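PDB 3MCZ: O-methyltransferase from Burkholderia thailandensis, which probably transfers a methyl group from S-adenosyl-L-methionine to an oxygen atom of its acceptor, and probably works as a dimer. Local coordinates for residues T182-A187 with G247-V252; V251-D256 with A282-T287. All coordinates share one frame; numbering follows the deposited sequence.

Overall arrangement
Both contacts lie in the Rossmann-like sheet of the methyltransferase domain, where strand 251-255 runs between strands 182-186 and 281-288, parallel to both. Interaction 1 joins it to 182-186 along one margin and interaction 2 to 281-288 along the other, with centres about 9 Å apart. Val-251 and Val-252 belong to both. The main chain carries the joint further: Ile-184 O lies 2.8 Å from Met-253 N, and Leu-186 N lies 2.8 Å from Met-253 O, both probable hydrogen bonds. In this class of methyltransferases S-adenosylmethionine binds at the C-terminal ends of these strands, so the ends near Ala-187 and Asp-256 probably face that pocket.

Interaction 1 (T182-A187 with G247-V252); sequences TVIDLA and GAADVV
Ala-249 and Ile-184 form the apolar centre of this contact, where strands 182-186 and 251-255 meet as parallel neighbours in the Rossmann-like methyltransferase sheet. Here the first strand of the fold lies against the fourth, where the chain crosses between the halves of the sheet. Ala-249, in the run before strand 251-255, packs beside Ile-184, its CB 3.6 Å from Ile-184 CG1; so small a side chain suits a backbone arriving close by, before its corner at Asp-250. Further along the face that carries Ile-184, Leu-186 and Val-252 cross obliquely, and Leu-186 CD1 presses to 3.5 Å from Val-252 CG1, a tight contact. Val-252 CG1 gets there by standing anti to the backbone N (chi1 176°). Val-183 and Val-251 pair more loosely on the other face. Beta-branched valine and isoleucine favour extended backbone and fill both sides of a buried strand.

Between the faces, Ile-184 N gives a bond of 2.9 Å to Val-251 O, almost head-on to the carbonyl oxygen, and Val-251 N gives one of 3.1 Å to Thr-182 O. The polar edge lies beyond. With chi1 at 54°, Thr-182 OG1 is wedged between its backbone N and C, so this short hydroxyl stays near the main chain and accepts from Asp-250 N at 3.1 Å. Asp-250 OD2, met from above the carboxylate plane by Thr-182 N at 3.2 Å, also binds Arg-181 N, an acceptor suited to two backbone N-H groups where the strand starts. A water closes the corner, donating to Asp-250 OD2 at 2.7 Å and lying 2.6 Å from Thr-182 OG1.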
ATOM      1  N   THR A 182     -42.349  12.129  -8.803  1.00 11.94           N
ATOM      2  CA  THR A 182     -41.380  11.742  -9.811  1.00 12.21           C
ATOM      3  C   THR A 182     -39.968  12.121  -9.404  1.00 11.77           C
ATOM      4  O   THR A 182     -39.746  13.157  -8.749  1.00 11.54           O
ATOM      5  CB  THR A 182     -41.666  12.407 -11.162  1.00 12.83           C
ATOM      6  OG1 THR A 182     -41.748  13.832 -10.979  1.00 11.35           O
ATOM      7  CG2 THR A 182     -42.987  11.840 -11.784  1.00 12.61           C
ATOM      8  N   VAL A 183     -39.041  11.250  -9.800  1.00 10.91           N
ATOM      9  CA  VAL A 183     -37.628  11.371  -9.525  1.00 11.28           C
ATOM     10  C   VAL A 183     -36.807  11.094 -10.795  1.00 12.25           C
ATOM     11  O   VAL A 183     -37.060  10.126 -11.530  1.00 12.39           O
ATOM     12  CB  VAL A 183     -37.150  10.337  -8.463  1.00 12.56           C
ATOM     13  CG1 VAL A 183     -35.651  10.571  -8.109  1.00 11.16           C
ATOM     14  CG2 VAL A 183     -37.996  10.349  -7.241  1.00 11.59           C
ATOM     15  N   ILE A 184     -35.783  11.903 -11.010  1.00 12.87           N
ATOM     16  CA  ILE A 184     -34.789  11.678 -12.040  1.00 12.93           C
ATOM     17  C   ILE A 184     -33.408  11.483 -11.371  1.00 13.89           C
ATOM     18  O   ILE A 184     -32.979  12.330 -10.583  1.00 13.42           O
ATOM     19  CB  ILE A 184     -34.791  12.857 -13.022  1.00 12.14           C
ATOM     20  CG1 ILE A 184     -36.046  12.829 -13.866  1.00 12.46           C
ATOM     21  CG2 ILE A 184     -33.549  12.858 -13.868  1.00 12.58           C
ATOM     22  CD1 ILE A 184     -36.182  13.990 -14.826  1.00 13.21           C
ATOM     23  N   ASP A 185     -32.757  10.347 -11.648  1.00 14.50           N
ATOM     24  CA  ASP A 185     -31.412  10.004 -11.111  1.00 16.17           C
ATOM     25  C   ASP A 185     -30.383  10.201 -12.250  1.00 16.22           C
ATOM     26  O   ASP A 185     -30.272   9.374 -13.176  1.00 15.36           O
ATOM     27  CB  ASP A 185     -31.416   8.542 -10.616  1.00 17.89           C
ATOM     28  CG  ASP A 185     -30.237   8.191  -9.694  1.00 22.19           C
ATOM     29  OD1 ASP A 185     -29.476   9.100  -9.240  1.00 24.24           O
ATOM     30  OD2 ASP A 185     -30.086   6.969  -9.397  1.00 27.63           O
ATOM     31  N   LEU A 186     -29.642  11.289 -12.174  1.00 15.81           N
ATOM     32  CA  LEU A 186     -28.717  11.674 -13.220  1.00 16.52           C
ATOM     33  C   LEU A 186     -27.375  10.946 -13.003  1.00 17.83           C
ATOM     34  O   LEU A 186     -26.800  10.993 -11.921  1.00 18.02           O
ATOM     35  CB  LEU A 186     -28.528  13.192 -13.250  1.00 15.73           C
ATOM     36  CG  LEU A 186     -29.758  14.074 -13.583  1.00 16.78           C
ATOM     37  CD1 LEU A 186     -29.412  15.558 -13.288  1.00 12.97           C
ATOM     38  CD2 LEU A 186     -30.282  13.887 -15.014  1.00 11.57           C
ATOM     39  N   ALA A 187     -26.887  10.248 -14.025  1.00 19.83           N
ATOM     40  CA  ALA A 187     -25.648   9.501 -13.857  1.00 21.48           C
ATOM     41  C   ALA A 187     -25.894   8.418 -12.812  1.00 23.42           C
ATOM     42  O   ALA A 187     -24.996   8.084 -12.022  1.00 24.50           O
ATOM     43  CB  ALA A 187     -24.494  10.426 -13.413  1.00 20.88           C
ATOM     44  N   GLY A 247     -37.563  17.778 -19.833  1.00 18.54           N
ATOM     45  CA  GLY A 247     -37.505  16.903 -18.661  1.00 17.90           C
ATOM     46  C   GLY A 247     -37.983  17.689 -17.464  1.00 16.89           C
ATOM     47  O   GLY A 247     -37.814  18.905 -17.414  1.00 16.66           O
ATOM     48  N   ALA A 248     -38.584  16.996 -16.509  1.00 16.06           N
ATOM     49  CA  ALA A 248     -39.039  17.623 -15.271  1.00 15.02           C
ATOM     50  C   ALA A 248     -39.313  16.528 -14.235  1.00 14.15           C
ATOM     51  O   ALA A 248     -39.891  15.458 -14.571  1.00 15.46           O
ATOM     52  CB  ALA A 248     -40.314  18.439 -15.526  1.00 15.42           C
ATOM     53  N   ALA A 249     -38.915  16.773 -12.985  1.00 12.17           N
ATOM     54  CA  ALA A 249     -39.278  15.884 -11.890  1.00 11.12           C
ATOM     55  C   ALA A 249     -39.377  16.667 -10.607  1.00 11.02           C
ATOM     56  O   ALA A 249     -38.835  17.769 -10.503  1.00 11.18           O
ATOM     57  CB  ALA A 249     -38.270  14.735 -11.729  1.00 10.53           C
ATOM     58  N   ASP A 250     -40.033  16.064  -9.613  1.00 10.52           N
ATOM     59  CA  ASP A 250     -40.104  16.652  -8.275  1.00 11.35           C
ATOM     60  C   ASP A 250     -38.763  16.610  -7.533  1.00 11.58           C
ATOM     61  O   ASP A 250     -38.446  17.519  -6.765  1.00 12.48           O
ATOM     62  CB  ASP A 250     -41.164  15.923  -7.463  1.00 10.33           C
ATOM     63  CG  ASP A 250     -42.551  16.088  -8.065  1.00 13.63           C
ATOM     64  OD1 ASP A 250     -42.866  17.239  -8.444  1.00 12.74           O
ATOM     65  OD2 ASP A 250     -43.297  15.075  -8.210  1.00 13.87           O
ATOM     66  N   VAL A 251     -38.021  15.534  -7.743  1.00 11.29           N
ATOM     67  CA  VAL A 251     -36.699  15.341  -7.186  1.00 12.05           C
ATOM     68  C   VAL A 251     -35.714  14.893  -8.258  1.00 11.68           C
ATOM     69  O   VAL A 251     -35.967  13.965  -9.039  1.00 13.72           O
ATOM     70  CB  VAL A 251     -36.667  14.357  -5.981  1.00 12.53           C
ATOM     71  CG1 VAL A 251     -35.228  14.281  -5.396  1.00  9.34           C
ATOM     72  CG2 VAL A 251     -37.636  14.775  -4.905  1.00 11.89           C
ATOM     73  N   VAL A 252     -34.582  15.602  -8.340  1.00 12.47           N
ATOM     74  CA  VAL A 252     -33.541  15.298  -9.309  1.00 11.36           C
ATOM     75  C   VAL A 252     -32.293  14.996  -8.496  1.00 12.41           C
ATOM     76  O   VAL A 252     -31.970  15.723  -7.570  1.00 10.68           O
ATOM     77  CB  VAL A 252     -33.305  16.499 -10.275  1.00 12.07           C
ATOM     78  CG1 VAL A 252     -32.132  16.239 -11.240  1.00 12.24           C
ATOM     79  CG2 VAL A 252     -34.626  16.853 -11.021  1.00  9.84           C
TER
HETATM   80  O   HOH W   1     -44.074  14.933 -10.805  1.00 20.45           O

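Interaction 2 (V251-D256 with A282-T287); sequences VVMLND and ALLILT
The amide of Asn-255 and the carboxylate of Asp-256 are the flat groups at the C-terminal end of this pairing, whose strands are the ends of a beta-alpha-beta crossover of the Rossmann-like fold, joined along the chain through helix 263-275. The amide shares its side of the sheet with Leu-284 and Leu-286; its ND2 end is turned obliquely toward Leu-286 CB at 3.6 Å and, though buried, has no polar partner in the model. Asp-185 of strand 182-186 also touches Asn-255. Asp-256, just past the strand, sends OD1 to the hydroxyl of Tyr-341.

The strand segments run 8° apart. Leu-284 N binds Val-252 O at 2.9 Å and Leu-254 N binds Leu-284 O at 2.8 Å, both almost head-on. Then the bonds bend: Leu-286 N meets Leu-254 O at 3.3 Å, 32° above the carbonyl plane.

Both faces are buried, Leu-284 against Leu-174 and Ile-285 against helix 319-328, so apolar side chains suit both. Val-251 CG1 meets Leu-284 CD1 obliquely at 3.9 Å; oppositely, Leu-254 and Ile-285 run alongside each other. Where strand 251-255 ends, a water donates to Leu-254 O and Leu-286 O, and Asp-256 N reaches Leu-286 O at 2.8 Å, similarly off the plane.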
ATOM      1  N   VAL A 251     -38.021  15.534  -7.743  1.00 11.29           N
ATOM      2  CA  VAL A 251     -36.699  15.341  -7.186  1.00 12.05           C
ATOM      3  C   VAL A 251     -35.714  14.893  -8.258  1.00 11.68           C
ATOM      4  O   VAL A 251     -35.967  13.965  -9.039  1.00 13.72           O
ATOM      5  CB  VAL A 251     -36.667  14.357  -5.981  1.00 12.53           C
ATOM      6  CG1 VAL A 251     -35.228  14.281  -5.396  1.00  9.34           C
ATOM      7  CG2 VAL A 251     -37.636  14.775  -4.905  1.00 11.89           C
ATOM      8  N   VAL A 252     -34.582  15.602  -8.340  1.00 12.47           N
ATOM      9  CA  VAL A 252     -33.541  15.298  -9.309  1.00 11.36           C
ATOM     10  C   VAL A 252     -32.293  14.996  -8.496  1.00 12.41           C
ATOM     11  O   VAL A 252     -31.970  15.723  -7.570  1.00 10.68           O
ATOM     12  CB  VAL A 252     -33.305  16.499 -10.275  1.00 12.07           C
ATOM     13  CG1 VAL A 252     -32.132  16.239 -11.240  1.00 12.24           C
ATOM     14  CG2 VAL A 252     -34.626  16.853 -11.021  1.00  9.84           C
HETATM   15  N   MSE A 253     -31.580  13.916  -8.818  1.00 12.08           N
HETATM   16  CA  MSE A 253     -30.430  13.541  -8.011  1.00 13.74           C
HETATM   17  C   MSE A 253     -29.155  13.505  -8.852  1.00 14.51           C
HETATM   18  O   MSE A 253     -29.172  12.999  -9.954  1.00 14.50           O
HETATM   19  CB  MSE A 253     -30.650  12.168  -7.369  1.00 14.79           C
HETATM   20  CG  MSE A 253     -31.924  12.037  -6.620  1.00 15.74           C
HETATM   21 SE   MSE A 253     -32.030  10.446  -5.533  1.00 16.81          SE
HETATM   22  CE  MSE A 253     -32.224   9.172  -6.884  1.00 11.85           C
ATOM     23  N   LEU A 254     -28.084  14.025  -8.266  1.00 16.41           N
ATOM     24  CA  LEU A 254     -26.713  13.953  -8.755  1.00 17.71           C
ATOM     25  C   LEU A 254     -25.874  13.355  -7.630  1.00 18.43           C
ATOM     26  O   LEU A 254     -25.274  14.085  -6.853  1.00 18.61           O
ATOM     27  CB  LEU A 254     -26.183  15.348  -9.024  1.00 18.34           C
ATOM     28  CG  LEU A 254     -26.376  15.995 -10.376  1.00 19.95           C
ATOM     29  CD1 LEU A 254     -25.917  17.458 -10.274  1.00 20.69           C
ATOM     30  CD2 LEU A 254     -25.613  15.234 -11.535  1.00 18.30           C
ATOM     31  N   ASN A 255     -25.827  12.037  -7.527  1.00 19.21           N
ATOM     32  CA  ASN A 255     -25.240  11.429  -6.337  1.00 20.70           C
ATOM     33  C   ASN A 255     -23.830  10.948  -6.620  1.00 20.39           C
ATOM     34  O   ASN A 255     -23.650  10.092  -7.475  1.00 19.40           O
ATOM     35  CB  ASN A 255     -26.104  10.262  -5.867  1.00 21.28           C
ATOM     36  CG  ASN A 255     -27.441  10.720  -5.314  1.00 25.23           C
ATOM     37  OD1 ASN A 255     -28.466  10.066  -5.534  1.00 29.91           O
ATOM     38  ND2 ASN A 255     -27.441  11.862  -4.623  1.00 28.02           N
ATOM     39  N   ASP A 256     -22.833  11.550  -5.944  1.00 20.19           N
ATOM     40  CA  ASP A 256     -21.464  11.025  -5.909  1.00 18.53           C
ATOM     41  C   ASP A 256     -20.940  10.862  -7.330  1.00 18.52           C
ATOM     42  O   ASP A 256     -20.375   9.812  -7.653  1.00 18.23           O
ATOM     43  CB  ASP A 256     -21.483   9.682  -5.150  1.00 19.06           C
ATOM     44  CG  ASP A 256     -20.119   9.223  -4.627  1.00 20.50           C
ATOM     45  OD1 ASP A 256     -19.195  10.045  -4.438  1.00 19.39           O
ATOM     46  OD2 ASP A 256     -20.008   7.993  -4.359  1.00 23.11           O
ATOM     47  N   ALA A 282     -36.859  19.472  -5.392  1.00 12.63           N
ATOM     48  CA  ALA A 282     -35.506  19.518  -4.829  1.00 11.98           C
ATOM     49  C   ALA A 282     -34.493  18.886  -5.758  1.00 12.45           C
ATOM     50  O   ALA A 282     -34.770  17.885  -6.432  1.00 11.84           O
ATOM     51  CB  ALA A 282     -35.458  18.804  -3.448  1.00 11.31           C
ATOM     52  N   LEU A 283     -33.309  19.474  -5.748  1.00 12.97           N
ATOM     53  CA  LEU A 283     -32.121  18.904  -6.349  1.00 13.31           C
ATOM     54  C   LEU A 283     -31.239  18.359  -5.211  1.00 13.69           C
ATOM     55  O   LEU A 283     -30.928  19.094  -4.237  1.00 14.10           O
ATOM     56  CB  LEU A 283     -31.350  20.007  -7.101  1.00 12.42           C
ATOM     57  CG  LEU A 283     -29.985  19.581  -7.676  1.00 14.37           C
ATOM     58  CD1 LEU A 283     -30.110  18.383  -8.645  1.00 12.84           C
ATOM     59  CD2 LEU A 283     -29.241  20.743  -8.354  1.00 14.13           C
ATOM     60  N   LEU A 284     -30.844  17.086  -5.312  1.00 12.94           N
ATOM     61  CA  LEU A 284     -29.996  16.466  -4.305  1.00 13.61           C
ATOM     62  C   LEU A 284     -28.631  16.233  -4.908  1.00 14.26           C
ATOM     63  O   LEU A 284     -28.524  15.661  -5.989  1.00 13.39           O
ATOM     64  CB  LEU A 284     -30.548  15.124  -3.830  1.00 13.50           C
ATOM     65  CG  LEU A 284     -31.978  15.111  -3.297  1.00 16.10           C
ATOM     66  CD1 LEU A 284     -32.361  13.709  -2.792  1.00 13.82           C
ATOM     67  CD2 LEU A 284     -32.227  16.183  -2.209  1.00 15.56           C
ATOM     68  N   ILE A 285     -27.597  16.697  -4.216  1.00 14.34           N
ATOM     69  CA  ILE A 285     -26.230  16.406  -4.615  1.00 15.28           C
ATOM     70  C   ILE A 285     -25.465  15.818  -3.441  1.00 15.01           C
ATOM     71  O   ILE A 285     -25.294  16.452  -2.430  1.00 15.84           O
ATOM     72  CB  ILE A 285     -25.484  17.644  -5.105  1.00 15.01           C
ATOM     73  CG1 ILE A 285     -26.242  18.344  -6.261  1.00 16.29           C
ATOM     74  CG2 ILE A 285     -24.020  17.243  -5.512  1.00 15.73           C
ATOM     75  CD1 ILE A 285     -25.655  19.708  -6.698  1.00 13.95           C
ATOM     76  N   LEU A 286     -25.015  14.585  -3.603  1.00 15.67           N
ATOM     77  CA  LEU A 286     -24.204  13.929  -2.614  1.00 16.03           C
ATOM     78  C   LEU A 286     -22.756  14.047  -3.078  1.00 15.03           C
ATOM     79  O   LEU A 286     -22.424  13.685  -4.206  1.00 14.77           O
ATOM     80  CB  LEU A 286     -24.605  12.473  -2.549  1.00 16.36           C
ATOM     81  CG  LEU A 286     -23.942  11.647  -1.470  1.00 19.54           C
ATOM     82  CD1 LEU A 286     -24.306  12.170  -0.072  1.00 18.54           C
ATOM     83  CD2 LEU A 286     -24.406  10.185  -1.664  1.00 21.78           C
ATOM     84  N   THR A 287     -21.899  14.548  -2.208  1.00 15.36           N
ATOM     85  CA  THR A 287     -20.535  14.817  -2.579  1.00 15.48           C
ATOM     86  C   THR A 287     -19.620  14.658  -1.356  1.00 16.11           C
ATOM     87  O   THR A 287     -20.009  14.976  -0.213  1.00 14.70           O
ATOM     88  CB  THR A 287     -20.429  16.206  -3.234  1.00 15.95           C
ATOM     89  OG1 THR A 287     -19.107  16.382  -3.730  1.00 16.83           O
ATOM     90  CG2 THR A 287     -20.747  17.363  -2.232  1.00 15.25           C
TER
HETATM   91  O   HOH W   2     -22.169  14.485  -6.943  1.00 22.65           O